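Local coordinates for tailspike protein (Acinetobacter phage vB_ApiP_P1, PDB 6E1R) that forms the trimeric tailspike of a phage of Acinetobacter and probably binds and hydrolyses the capsular polysaccharide of its bacterial host, at residues A[215-220]-A[251-256]; A[273-278]-A[298-303]. One frame throughout, in Å; residues are numbered along the deposited sequence.

Interaction 1: residues A[215-220]-A[251-256]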
ATOM      1  N   CYS A 215      14.534   7.898   7.168  1.00 38.88           N
ATOM      2  CA  CYS A 215      15.352   7.558   6.011  1.00 38.13           C
ATOM      3  C   CYS A 215      14.547   6.698   5.048  1.00 39.35           C
ATOM      4  O   CYS A 215      13.892   5.738   5.467  1.00 41.20           O
ATOM      5  CB  CYS A 215      16.624   6.817   6.430  1.00 35.36           C
ATOM      6  SG  CYS A 215      17.757   7.790   7.434  1.00 38.86           S
ATOM      7  N   ASP A 216      14.594   7.044   3.766  1.00 40.31           N
ATOM      8  CA  ASP A 216      13.987   6.243   2.715  1.00 40.21           C
ATOM      9  C   ASP A 216      15.072   5.615   1.851  1.00 38.01           C
ATOM     10  O   ASP A 216      16.125   6.213   1.615  1.00 39.70           O
ATOM     11  CB  ASP A 216      13.042   7.081   1.848  1.00 42.66           C
ATOM     12  CG  ASP A 216      13.769   8.148   1.057  1.00 47.04           C
ATOM     13  OD1 ASP A 216      14.624   8.843   1.643  1.00 49.15           O
ATOM     14  OD2 ASP A 216      13.487   8.288  -0.152  1.00 50.80           O
ATOM     15  N   PHE A 217      14.805   4.400   1.381  1.00 36.52           N
ATOM     16  CA  PHE A 217      15.749   3.633   0.578  1.00 33.35           C
ATOM     17  C   PHE A 217      15.106   3.332  -0.767  1.00 34.42           C
ATOM     18  O   PHE A 217      14.068   2.663  -0.824  1.00 35.93           O
ATOM     19  CB  PHE A 217      16.147   2.335   1.286  1.00 26.30           C
ATOM     20  CG  PHE A 217      16.909   2.543   2.566  1.00 29.39           C
ATOM     21  CD1 PHE A 217      16.261   2.965   3.716  1.00 32.54           C
ATOM     22  CD2 PHE A 217      18.271   2.302   2.622  1.00 33.92           C
ATOM     23  CE1 PHE A 217      16.959   3.150   4.895  1.00 35.15           C
ATOM     24  CE2 PHE A 217      18.974   2.485   3.798  1.00 36.87           C
ATOM     25  CZ  PHE A 217      18.317   2.910   4.935  1.00 35.57           C
ATOM     26  N   GLN A 218      15.718   3.819  -1.844  1.00 37.60           N
ATOM     27  CA  GLN A 218      15.162   3.694  -3.189  1.00 35.89           C
ATOM     28  C   GLN A 218      16.005   2.698  -3.979  1.00 38.66           C
ATOM     29  O   GLN A 218      17.078   3.038  -4.485  1.00 42.56           O
ATOM     30  CB  GLN A 218      15.101   5.052  -3.880  1.00 34.46           C
ATOM     31  CG  GLN A 218      14.209   6.057  -3.171  1.00 38.18           C
ATOM     32  CD  GLN A 218      12.747   5.651  -3.181  1.00 47.26           C
ATOM     33  OE1 GLN A 218      12.321   4.840  -4.005  1.00 52.52           O
ATOM     34  NE2 GLN A 218      11.973   6.211  -2.261  1.00 49.82           N
ATOM     35  N   LYS A 219      15.497   1.471  -4.086  1.00 39.01           N
ATOM     36  CA  LYS A 219      16.122   0.392  -4.851  1.00 41.05           C
ATOM     37  C   LYS A 219      17.586   0.205  -4.457  1.00 37.60           C
ATOM     38  O   LYS A 219      18.492   0.192  -5.293  1.00 37.01           O
ATOM     39  CB  LYS A 219      15.975   0.613  -6.357  1.00 40.57           C
ATOM     40  CG  LYS A 219      16.154  -0.675  -7.146  1.00 44.66           C
ATOM     41  CD  LYS A 219      15.504  -0.610  -8.507  1.00 44.55           C
ATOM     42  CE  LYS A 219      15.487  -1.981  -9.161  1.00 46.15           C
ATOM     43  NZ  LYS A 219      14.598  -2.022 -10.352  1.00 52.43           N
ATOM     44  N   CYS A 220      17.812   0.077  -3.157  1.00 30.22           N
ATOM     45  CA  CYS A 220      19.140  -0.243  -2.667  1.00 30.74           C
ATOM     46  C   CYS A 220      19.345  -1.752  -2.699  1.00 35.23           C
ATOM     47  O   CYS A 220      18.397  -2.532  -2.816  1.00 40.85           O
ATOM     48  CB  CYS A 220      19.336   0.294  -1.250  1.00 30.63           C
ATOM     49  SG  CYS A 220      19.300   2.095  -1.137  1.00 39.25           S
ATOM     50  N   ASN A 251      11.445   4.470   8.797  1.00 42.08           N
ATOM     51  CA  ASN A 251      12.382   3.985   7.788  1.00 39.33           C
ATOM     52  C   ASN A 251      11.620   3.126   6.786  1.00 44.08           C
ATOM     53  O   ASN A 251      11.110   2.057   7.137  1.00 50.66           O
ATOM     54  CB  ASN A 251      13.523   3.216   8.449  1.00 38.48           C
ATOM     55  CG  ASN A 251      14.343   4.093   9.379  1.00 44.53           C
ATOM     56  OD1 ASN A 251      14.643   5.244   9.059  1.00 41.14           O
ATOM     57  ND2 ASN A 251      14.683   3.565  10.545  1.00 50.31           N
ATOM     58  N   THR A 252      11.550   3.593   5.540  1.00 44.56           N
ATOM     59  CA  THR A 252      10.785   2.943   4.485  1.00 43.59           C
ATOM     60  C   THR A 252      11.712   2.458   3.380  1.00 36.13           C
ATOM     61  O   THR A 252      12.687   3.132   3.029  1.00 35.57           O
ATOM     62  CB  THR A 252       9.730   3.890   3.897  1.00 49.83           C
ATOM     63  OG1 THR A 252       9.295   4.813   4.904  1.00 55.84           O
ATOM     64  CG2 THR A 252       8.541   3.111   3.364  1.00 49.68           C
ATOM     65  N   PHE A 253      11.395   1.289   2.830  1.00 25.79           N
ATOM     66  CA  PHE A 253      12.214   0.635   1.818  1.00 31.44           C
ATOM     67  C   PHE A 253      11.362   0.368   0.586  1.00 36.69           C
ATOM     68  O   PHE A 253      10.318  -0.288   0.680  1.00 35.49           O
ATOM     69  CB  PHE A 253      12.806  -0.669   2.357  1.00 30.15           C
ATOM     70  CG  PHE A 253      13.652  -0.485   3.584  1.00 32.29           C
ATOM     71  CD1 PHE A 253      13.069  -0.339   4.835  1.00 34.51           C
ATOM     72  CD2 PHE A 253      15.031  -0.456   3.488  1.00 29.98           C
ATOM     73  CE1 PHE A 253      13.847  -0.168   5.964  1.00 36.49           C
ATOM     74  CE2 PHE A 253      15.814  -0.287   4.612  1.00 34.17           C
ATOM     75  CZ  PHE A 253      15.220  -0.142   5.852  1.00 35.19           C
ATOM     76  N   TYR A 254      11.808   0.871  -0.563  1.00 36.53           N
ATOM     77  CA  TYR A 254      11.113   0.690  -1.833  1.00 32.61           C
ATOM     78  C   TYR A 254      11.997  -0.117  -2.772  1.00 35.91           C
ATOM     79  O   TYR A 254      13.096   0.326  -3.124  1.00 42.31           O
ATOM     80  CB  TYR A 254      10.762   2.038  -2.466  1.00 35.80           C
ATOM     81  CG  TYR A 254       9.856   2.916  -1.629  1.00 36.95           C
ATOM     82  CD1 TYR A 254       8.495   2.997  -1.896  1.00 37.34           C
ATOM     83  CD2 TYR A 254      10.364   3.672  -0.582  1.00 34.96           C
ATOM     84  CE1 TYR A 254       7.666   3.804  -1.139  1.00 34.81           C
ATOM     85  CE2 TYR A 254       9.544   4.480   0.181  1.00 34.83           C
ATOM     86  CZ  TYR A 254       8.196   4.542  -0.103  1.00 35.58           C
ATOM     87  OH  TYR A 254       7.376   5.347   0.655  1.00 39.63           O
ATOM     88  N   ASN A 255      11.519  -1.298  -3.167  1.00 31.47           N
ATOM     89  CA  ASN A 255      12.175  -2.133  -4.177  1.00 35.14           C
ATOM     90  C   ASN A 255      13.606  -2.502  -3.791  1.00 33.72           C
ATOM     91  O   ASN A 255      14.452  -2.738  -4.657  1.00 36.11           O
ATOM     92  CB  ASN A 255      12.157  -1.456  -5.552  1.00 40.72           C
ATOM     93  CG  ASN A 255      10.774  -0.987  -5.951  1.00 44.63           C
ATOM     94  OD1 ASN A 255       9.968  -1.761  -6.469  1.00 43.04           O
ATOM     95  ND2 ASN A 255      10.490   0.288  -5.712  1.00 45.62           N
ATOM     96  N   CYS A 256      13.895  -2.551  -2.496  1.00 28.44           N
ATOM     97  CA  CYS A 256      15.224  -2.935  -2.052  1.00 29.71           C
ATOM     98  C   CYS A 256      15.370  -4.453  -2.057  1.00 34.58           C
ATOM     99  O   CYS A 256      14.389  -5.200  -2.029  1.00 39.70           O
ATOM    100  CB  CYS A 256      15.511  -2.377  -0.659  1.00 31.58           C
ATOM    101  SG  CYS A 256      15.555  -0.575  -0.602  1.00 41.98           S
TER

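Interaction 2: residues A[273-278]-A[298-303]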
ATOM      1  N   GLY A 273      11.490   1.027  18.165  1.00 34.47           N
ATOM      2  CA  GLY A 273      11.414   1.904  17.012  1.00 33.32           C
ATOM      3  C   GLY A 273      10.172   1.639  16.185  1.00 30.53           C
ATOM      4  O   GLY A 273       9.701   0.507  16.072  1.00 34.78           O
ATOM      5  N   THR A 274       9.650   2.703  15.582  1.00 31.48           N
ATOM      6  CA  THR A 274       8.343   2.677  14.945  1.00 38.09           C
ATOM      7  C   THR A 274       8.450   2.872  13.437  1.00 40.65           C
ATOM      8  O   THR A 274       9.357   3.542  12.938  1.00 40.72           O
ATOM      9  CB  THR A 274       7.431   3.761  15.531  1.00 38.71           C
ATOM     10  OG1 THR A 274       8.047   5.045  15.372  1.00 40.00           O
ATOM     11  CG2 THR A 274       7.187   3.509  17.006  1.00 35.49           C
ATOM     12  N   GLN A 275       7.503   2.262  12.722  1.00 35.04           N
ATOM     13  CA  GLN A 275       7.253   2.515  11.302  1.00 33.99           C
ATOM     14  C   GLN A 275       8.462   2.128  10.441  1.00 32.90           C
ATOM     15  O   GLN A 275       9.194   2.967   9.912  1.00 35.41           O
ATOM     16  CB  GLN A 275       6.849   3.977  11.081  1.00 35.56           C
ATOM     17  CG  GLN A 275       5.536   4.355  11.752  1.00 38.06           C
ATOM     18  CD  GLN A 275       4.332   3.733  11.075  1.00 45.67           C
ATOM     19  OE1 GLN A 275       4.238   3.712   9.848  1.00 48.23           O
ATOM     20  NE2 GLN A 275       3.403   3.219  11.874  1.00 46.79           N
ATOM     21  N   TRP A 276       8.641   0.816  10.317  1.00 31.47           N
ATOM     22  CA  TRP A 276       9.555   0.213   9.350  1.00 29.00           C
ATOM     23  C   TRP A 276       8.699  -0.568   8.359  1.00 33.98           C
ATOM     24  O   TRP A 276       8.126  -1.604   8.711  1.00 36.96           O
ATOM     25  CB  TRP A 276      10.565  -0.707  10.034  1.00 29.73           C
ATOM     26  CG  TRP A 276      11.623  -0.023  10.855  1.00 31.85           C
ATOM     27  CD1 TRP A 276      11.428   0.784  11.938  1.00 32.72           C
ATOM     28  CD2 TRP A 276      13.043  -0.125  10.681  1.00 35.84           C
ATOM     29  NE1 TRP A 276      12.638   1.204  12.440  1.00 33.66           N
ATOM     30  CE2 TRP A 276      13.644   0.660  11.686  1.00 36.27           C
ATOM     31  CE3 TRP A 276      13.863  -0.795   9.767  1.00 32.80           C
ATOM     32  CZ2 TRP A 276      15.027   0.789  11.804  1.00 33.06           C
ATOM     33  CZ3 TRP A 276      15.236  -0.663   9.885  1.00 27.97           C
ATOM     34  CH2 TRP A 276      15.803   0.124  10.895  1.00 25.79           C
ATOM     35  N   HIS A 277       8.604  -0.075   7.126  1.00 29.29           N
ATOM     36  CA  HIS A 277       7.749  -0.684   6.118  1.00 31.08           C
ATOM     37  C   HIS A 277       8.555  -0.997   4.865  1.00 36.19           C
ATOM     38  O   HIS A 277       9.576  -0.362   4.589  1.00 41.88           O
ATOM     39  CB  HIS A 277       6.559   0.221   5.777  1.00 32.48           C
ATOM     40  CG  HIS A 277       5.702   0.554   6.957  1.00 33.25           C
ATOM     41  ND1 HIS A 277       5.074  -0.411   7.717  1.00 37.56           N
ATOM     42  CD2 HIS A 277       5.373   1.744   7.514  1.00 35.99           C
ATOM     43  CE1 HIS A 277       4.395   0.170   8.688  1.00 39.28           C
ATOM     44  NE2 HIS A 277       4.558   1.477   8.588  1.00 41.61           N
ATOM     45  N   PHE A 278       8.080  -1.985   4.108  1.00 29.08           N
ATOM     46  CA  PHE A 278       8.798  -2.527   2.957  1.00 28.83           C
ATOM     47  C   PHE A 278       7.842  -2.634   1.777  1.00 33.22           C
ATOM     48  O   PHE A 278       6.950  -3.489   1.771  1.00 43.93           O
ATOM     49  CB  PHE A 278       9.409  -3.890   3.289  1.00 24.12           C
ATOM     50  CG  PHE A 278      10.347  -3.863   4.461  1.00 26.67           C
ATOM     51  CD1 PHE A 278       9.869  -3.984   5.756  1.00 30.56           C
ATOM     52  CD2 PHE A 278      11.711  -3.722   4.268  1.00 25.45           C
ATOM     53  CE1 PHE A 278      10.733  -3.956   6.834  1.00 35.19           C
ATOM     54  CE2 PHE A 278      12.580  -3.697   5.342  1.00 27.73           C
ATOM     55  CZ  PHE A 278      12.091  -3.814   6.626  1.00 35.27           C
ATOM     56  N   SER A 298       7.757  -1.189  18.163  1.00 33.25           N
ATOM     57  CA  SER A 298       6.347  -0.879  18.339  1.00 33.36           C
ATOM     58  C   SER A 298       5.828  -0.336  17.014  1.00 35.11           C
ATOM     59  O   SER A 298       6.593  -0.139  16.064  1.00 34.81           O
ATOM     60  CB  SER A 298       6.113   0.113  19.487  1.00 32.32           C
ATOM     61  OG  SER A 298       6.769   1.342  19.251  1.00 49.18           O
ATOM     62  N   SER A 299       4.510  -0.115  16.947  1.00 35.67           N
ATOM     63  CA  SER A 299       3.800   0.295  15.736  1.00 33.18           C
ATOM     64  C   SER A 299       3.821  -0.840  14.714  1.00 28.70           C
ATOM     65  O   SER A 299       4.645  -1.757  14.821  1.00 29.11           O
ATOM     66  CB  SER A 299       4.395   1.581  15.149  1.00 38.69           C
ATOM     67  OG  SER A 299       3.890   2.724  15.813  1.00 48.72           O
ATOM     68  N   PRO A 300       2.933  -0.827  13.720  1.00 28.55           N
ATOM     69  CA  PRO A 300       2.863  -1.950  12.782  1.00 31.14           C
ATOM     70  C   PRO A 300       4.067  -2.028  11.856  1.00 35.85           C
ATOM     71  O   PRO A 300       4.801  -1.060  11.645  1.00 41.62           O
ATOM     72  CB  PRO A 300       1.584  -1.665  11.988  1.00 31.45           C
ATOM     73  CG  PRO A 300       1.430  -0.194  12.077  1.00 31.78           C
ATOM     74  CD  PRO A 300       1.864   0.154  13.465  1.00 29.61           C
ATOM     75  N   ILE A 301       4.259  -3.224  11.305  1.00 35.71           N
ATOM     76  CA  ILE A 301       5.272  -3.494  10.292  1.00 34.15           C
ATOM     77  C   ILE A 301       4.556  -4.101   9.093  1.00 37.47           C
ATOM     78  O   ILE A 301       3.901  -5.142   9.221  1.00 39.66           O
ATOM     79  CB  ILE A 301       6.371  -4.435  10.810  1.00 32.28           C
ATOM     80  CG1 ILE A 301       7.021  -3.855  12.067  1.00 29.05           C
ATOM     81  CG2 ILE A 301       7.411  -4.686   9.727  1.00 35.63           C
ATOM     82  CD1 ILE A 301       8.014  -4.789  12.722  1.00 27.16           C
HETATM   83  N   MSE A 302       4.672  -3.454   7.938  1.00 35.99           N
HETATM   84  CA  MSE A 302       3.925  -3.893   6.764  1.00 35.86           C
HETATM   85  C   MSE A 302       4.812  -4.210   5.565  1.00 37.53           C
HETATM   86  O   MSE A 302       5.797  -3.520   5.303  1.00 44.38           O
HETATM   87  CB  MSE A 302       2.900  -2.832   6.365  1.00 39.52           C
HETATM   88  CG  MSE A 302       1.908  -2.486   7.456  1.00 52.25           C
HETATM   89 SE   MSE A 302       0.624  -1.154   6.856  1.00 72.93          SE
HETATM   90  CE  MSE A 302       1.873   0.194   6.197  1.00 68.76           C
ATOM     91  N   PHE A 303       4.444  -5.262   4.840  1.00 33.00           N
ATOM     92  CA  PHE A 303       5.092  -5.641   3.588  1.00 32.57           C
ATOM     93  C   PHE A 303       4.059  -5.509   2.478  1.00 34.74           C
ATOM     94  O   PHE A 303       3.146  -6.335   2.373  1.00 37.30           O
ATOM     95  CB  PHE A 303       5.646  -7.064   3.655  1.00 32.58           C
ATOM     96  CG  PHE A 303       6.694  -7.262   4.711  1.00 33.74           C
ATOM     97  CD1 PHE A 303       6.338  -7.582   6.010  1.00 29.35           C
ATOM     98  CD2 PHE A 303       8.039  -7.130   4.402  1.00 33.70           C
ATOM     99  CE1 PHE A 303       7.299  -7.768   6.981  1.00 29.40           C
ATOM    100  CE2 PHE A 303       9.008  -7.313   5.370  1.00 29.25           C
ATOM    101  CZ  PHE A 303       8.637  -7.631   6.661  1.00 31.20           C
TER
HETATM  102  O   HOH W   1       6.856  -0.216  13.545  1.00 27.86           O

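Interaction 1: residues A[215-220]-A[251-256]
This is a buried parallel strand pairing between 215-218 and 251-254, neighbouring strands in the long parallel beta domain of the chain. T252 bonds 215-218 through both its N and its O: N to C215 O, O from F217 N. Y254 N then bonds F217 O at 2.9 Å, and K219 N bonds Y254 O at 2.8 Å. At the start of the ladder N251 OD1 accepts C215 N at 3.3 Å in its carbonyl plane.

On one side of the strands F217 and F253 lie side by side in an offset stack, centroids 4.5 Å apart and planes at 14°. F253 CE2 sits over a rim of the F217 ring, 3.4 Å from CD1. C256 SG touches F217 CB and accepts C220 N at 3.5 Å. The stack continues to F195 and F278.

On the other side Q218 bends at chi2 (-65°), which sets CD beside Y254. Its amide runs alongside the ring, planes 21° apart, with NE2 3.4 Å from Y254 CD2. T252 OG1 bonds N255 OD1 of the third subunit. Just past the strand, K219 NZ bonds S193 O of the second subunit and forms a salt bridge with D216 of that subunit. Such aromatic ladders inside stacked parallel strands are characteristic of the right-handed beta-helix of phage tailspikes.

Interaction 2: residues A[273-278]-A[298-303]
H277 and F278 run alongside M302 and F303 in nearly parallel strands, 276-278 and 301-303, whose axes approach to 4.9 Å at 7°. F278 N bonds M302 O at 3.0 Å. Just before that bond a side chain replaces the usual backbone acceptor. M302 N donates to H277 ND1 at 3.1 Å, in the ring plane. H277 NE2 donates to Q275 OE1 at 2.6 Å, from well above the amide's carbonyl plane. These two bonds fix the rotation of the imidazole. Selenomethionine M302 bends at chi3 (-52°) and lays CE over the ring centre, a CH-pi contact of 3.6 Å to the centroid.

The two strands belong to successive turns of the parallel beta-helix, where like residues stack: F278 and F303 point the same way with near-parallel rings, slid apart, and CD1 of F278 is 3.5 Å from CE2 of F303.

Around Q275 and P300 the backbones part and a water sits between them, accepting from Q275 N at 2.7 Å and lying near S298 O and P300 O. Before it they close again, with a weak bond from S298 N to G273 O. Q275 OE1 also accepts G306 N of the third subunit, and S299 OG bonds H338 of that subunit.

In the fold
Interactions 1 and 2 sit in one stack of parallel strands, their centres about 13 Å apart. Strands 251-254 and 273-278 are neighbours, so the backbone of N251 and F253 probably bonds that of Q275 and H277. Both contacts are buried, interaction 2 throughout, interaction 1 except at Q218 and K219. In both a phenylalanine pair faces the same interior, and F253 on F278 joins the two. The 215-220 and 251-256 pair keeps a continuous backbone ladder, while the 273-278 and 298-303 pair opens in its middle, where a histidine ring and a water stand in for backbone bonds. Both reach the third subunit, but interaction 1 also meets the second, among others through a lysine and an asparagine.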